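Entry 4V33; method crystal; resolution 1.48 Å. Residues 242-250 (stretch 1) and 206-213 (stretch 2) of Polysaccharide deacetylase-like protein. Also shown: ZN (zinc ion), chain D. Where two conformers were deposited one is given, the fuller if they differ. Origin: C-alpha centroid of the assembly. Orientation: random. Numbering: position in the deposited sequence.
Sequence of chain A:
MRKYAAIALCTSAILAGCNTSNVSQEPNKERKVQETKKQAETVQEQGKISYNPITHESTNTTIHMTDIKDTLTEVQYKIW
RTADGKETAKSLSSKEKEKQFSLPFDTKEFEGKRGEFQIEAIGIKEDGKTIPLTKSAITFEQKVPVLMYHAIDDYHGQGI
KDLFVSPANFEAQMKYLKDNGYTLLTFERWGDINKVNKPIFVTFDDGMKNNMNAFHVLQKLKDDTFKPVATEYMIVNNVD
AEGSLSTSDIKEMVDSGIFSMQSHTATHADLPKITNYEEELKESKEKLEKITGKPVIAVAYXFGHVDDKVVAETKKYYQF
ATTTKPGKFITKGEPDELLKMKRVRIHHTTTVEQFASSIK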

# COMPACT_ATOMS: atom_id res chain seq x y z
N GLU A 242 -30.76 -1.82 -7.66
CA GLU A 242 -31.11 -0.43 -7.41
C GLU A 242 -30.24 0.13 -6.29
O GLU A 242 -30.14 -0.47 -5.22
CB GLU A 242 -32.58 -0.33 -7.02
CG GLU A 242 -33.01 1.05 -6.55
CD GLU A 242 -34.39 1.04 -5.93
OE1 GLU A 242 -35.32 0.50 -6.56
OE2 GLU A 242 -34.55 1.56 -4.80
N GLY A 243 -29.59 1.26 -6.54
CA GLY A 243 -28.74 1.89 -5.56
C GLY A 243 -27.28 1.48 -5.59
O GLY A 243 -26.46 2.06 -4.86
N SER A 244 -26.95 0.47 -6.39
CA SER A 244 -25.59 -0.06 -6.46
C SER A 244 -24.99 0.15 -7.84
O SER A 244 -25.69 0.48 -8.80
CB SER A 244 -25.57 -1.56 -6.13
OG SER A 244 -25.88 -1.79 -4.77
N LEU A 245 -23.68 -0.05 -7.95
CA LEU A 245 -23.00 -0.03 -9.24
C LEU A 245 -23.58 -1.07 -10.19
O LEU A 245 -23.87 -2.20 -9.80
CB LEU A 245 -21.51 -0.30 -9.06
CG LEU A 245 -20.76 0.76 -8.25
CD1 LEU A 245 -19.38 0.24 -7.88
CD2 LEU A 245 -20.66 2.07 -9.03
N SER A 246 -23.73 -0.67 -11.45
CA SER A 246 -24.16 -1.58 -12.49
C SER A 246 -22.96 -2.28 -13.10
O SER A 246 -21.81 -1.92 -12.83
CB SER A 246 -24.90 -0.81 -13.59
OG SER A 246 -24.01 0.08 -14.26
N THR A 247 -23.23 -3.29 -13.92
CA THR A 247 -22.18 -3.97 -14.65
C THR A 247 -21.43 -2.97 -15.53
O THR A 247 -20.20 -2.97 -15.56
CB THR A 247 -22.75 -5.11 -15.50
OG1 THR A 247 -23.24 -6.14 -14.63
CG2 THR A 247 -21.68 -5.70 -16.42
N SER A 248 -22.17 -2.08 -16.20
CA SER A 248 -21.53 -1.07 -17.04
C SER A 248 -20.69 -0.08 -16.22
O SER A 248 -19.63 0.34 -16.67
CB SER A 248 -22.54 -0.35 -17.93
OG SER A 248 -23.50 0.35 -17.17
N ASP A 249 -21.17 0.28 -15.03
CA ASP A 249 -20.40 1.16 -14.14
C ASP A 249 -19.07 0.52 -13.78
O ASP A 249 -18.01 1.14 -13.85
CB ASP A 249 -21.14 1.43 -12.82
CG ASP A 249 -22.35 2.31 -12.99
OD1 ASP A 249 -22.43 3.07 -13.98
OD2 ASP A 249 -23.24 2.25 -12.12
N ILE A 250 -19.13 -0.74 -13.36
CA ILE A 250 -17.93 -1.47 -12.97
C ILE A 250 -16.95 -1.57 -14.13
O ILE A 250 -15.75 -1.39 -13.95
CB ILE A 250 -18.30 -2.86 -12.43
CG1 ILE A 250 -18.97 -2.72 -11.07
CG2 ILE A 250 -17.06 -3.74 -12.34
CD1 ILE A 250 -19.60 -4.00 -10.56
ZN ZN D . -19.88 -2.63 4.18
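Stretch 2, residues 206-213: DGMKNNMN

Lys-209 and Asp-249 form the salt bridge that ties stretch 2 to the first turn of the helix in stretch 1, with Lys-209 NZ 2.7 Å from Asp-249 OD2. The lysine reaches it with chi angles t, p, t, t, while Asp-249, chi1 m, points its CA-to-CB bond toward stretch 2. The same OD2 accepts from the backbone of its own stretch, Ser-246 N to Asp-249 OD2 being 3.0 Å and nearly linear. Ser-246, at the N-cap position with chi1 p, returns the bond: Asp-249 N donates to Ser-246 OG at 2.9 Å. The carboxylate that receives the lysine is thus fixed by the helix start. Water 3 donates to Asp-249 OD1 at 2.7 Å and accepts a weak bond from Lys-209 NZ at 3.4 Å, a second link between the same two side chains.

The backbones meet at a single beta bridge between Ser-244 and Met-208, antiparallel in pattern, with stretch 2 pairing in reverse order along stretch 1. Leu-245 N donates to Gly-207 O at 2.9 Å, and Lys-209 N donates to Gly-243 O at 2.9 Å, both close to straight. These two bonds flank Ser-244, whose CA lies 3.3 Å from Gly-207 O in a CA-H...O contact. Two waters extend the seam: water 1 joins Asp-206 O (2.7 Å) to Ser-244 OG (2.8 Å), and water 4 accepts from Asn-210 N (3.0 Å) and donates to Gly-243 O (3.2 Å).

Past the bridge, stretch 2 folds into a type I turn from Met-208 to Asn-211, with Asn-211 N bonded to Met-208 O at 2.9 Å, and is helical by Met-212. Stretch 1 is extended at Leu-245 and Ser-246 and enters its helix at Thr-247. Gly-207 and Gly-243 both have positive phi; at either, a CB would be jammed against the preceding carbonyl O.

Packing fills the space beside the bridge. Leu-245 (m, t) leaves its backbone sideways, but its end comes nearer: CG is 3.6 Å from Met-208 O, and CD2 is 3.8 Å from Met-212 CG. The CA-to-CB bond of Met-212 (m, m, m) points toward stretch 1, and its CE lies 3.7 Å from Asp-249 OD1. Together the stretches bury 426 Å², summed over both sides.

At the start of stretch 2, Asp-206 turns to the metal, OD1 binding ZN at 2.1 Å; water 2, 2.0 Å from ZN, donates to Asp-206 OD2 at 2.9 Å, and three ligand atoms come from elsewhere in the structure.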

# COMPACT_ATOMS: atom_id res chain seq x y z
N ASP A 206 -18.85 -1.19 -0.27
CA ASP A 206 -20.22 -1.66 -0.58
C ASP A 206 -20.59 -1.68 -2.06
O ASP A 206 -21.38 -2.53 -2.48
CB ASP A 206 -21.34 -0.95 0.21
CG ASP A 206 -21.24 -1.14 1.71
OD1 ASP A 206 -20.35 -1.88 2.23
OD2 ASP A 206 -22.09 -0.52 2.39
N GLY A 207 -20.05 -0.76 -2.84
CA GLY A 207 -20.41 -0.66 -4.24
C GLY A 207 -21.68 0.14 -4.47
O GLY A 207 -22.49 -0.20 -5.34
N MET A 208 -21.87 1.20 -3.69
CA MET A 208 -22.98 2.11 -3.92
C MET A 208 -22.83 2.81 -5.27
O MET A 208 -21.72 3.14 -5.70
CB MET A 208 -23.05 3.16 -2.81
CG MET A 208 -23.49 2.58 -1.49
SD MET A 208 -23.50 3.84 -0.20
CE MET A 208 -22.08 3.33 0.75
N LYS A 209 -23.96 3.05 -5.92
CA LYS A 209 -24.00 3.75 -7.20
C LYS A 209 -23.31 5.11 -7.10
O LYS A 209 -22.63 5.54 -8.03
CB LYS A 209 -25.46 3.95 -7.62
CG LYS A 209 -25.65 4.68 -8.95
CD LYS A 209 -25.32 3.76 -10.10
CE LYS A 209 -25.95 4.24 -11.40
NZ LYS A 209 -25.78 3.22 -12.46
N ASN A 210 -23.46 5.77 -5.95
CA ASN A 210 -22.86 7.09 -5.78
C ASN A 210 -21.33 7.08 -5.85
O ASN A 210 -20.72 8.12 -5.99
CB ASN A 210 -23.34 7.77 -4.48
CG ASN A 210 -22.94 7.01 -3.23
OD1 ASN A 210 -21.77 6.68 -3.04
ND2 ASN A 210 -23.91 6.73 -2.38
N ASN A 211 -20.72 5.90 -5.77
CA ASN A 211 -19.27 5.84 -5.92
C ASN A 211 -18.82 6.23 -7.33
O ASN A 211 -17.64 6.51 -7.55
CB ASN A 211 -18.72 4.47 -5.52
CG ASN A 211 -18.65 4.28 -4.00
OD1 ASN A 211 -17.97 3.38 -3.51
ND2 ASN A 211 -19.35 5.12 -3.25
N MET A 212 -19.75 6.27 -8.28
CA MET A 212 -19.44 6.88 -9.58
C MET A 212 -19.04 8.35 -9.44
O MET A 212 -18.29 8.87 -10.27
CB MET A 212 -20.60 6.72 -10.57
CG MET A 212 -20.81 5.29 -11.06
SD MET A 212 -19.40 4.66 -12.00
CE MET A 212 -19.67 5.44 -13.59
N ASN A 213 -19.52 9.02 -8.39
CA ASN A 213 -19.07 10.38 -8.11
C ASN A 213 -17.58 10.42 -7.75
O ASN A 213 -16.86 11.32 -8.19
CB ASN A 213 -19.87 11.02 -6.96
CG ASN A 213 -21.32 11.23 -7.32
OD1 ASN A 213 -21.66 11.49 -8.47
ND2 ASN A 213 -22.19 11.12 -6.32
O HOH W 1 -24.09 -2.44 -2.78
O HOH W 2 -20.96 -1.11 5.00
O HOH W 3 -23.68 5.49 -13.96
O HOH W 4 -25.95 5.23 -4.42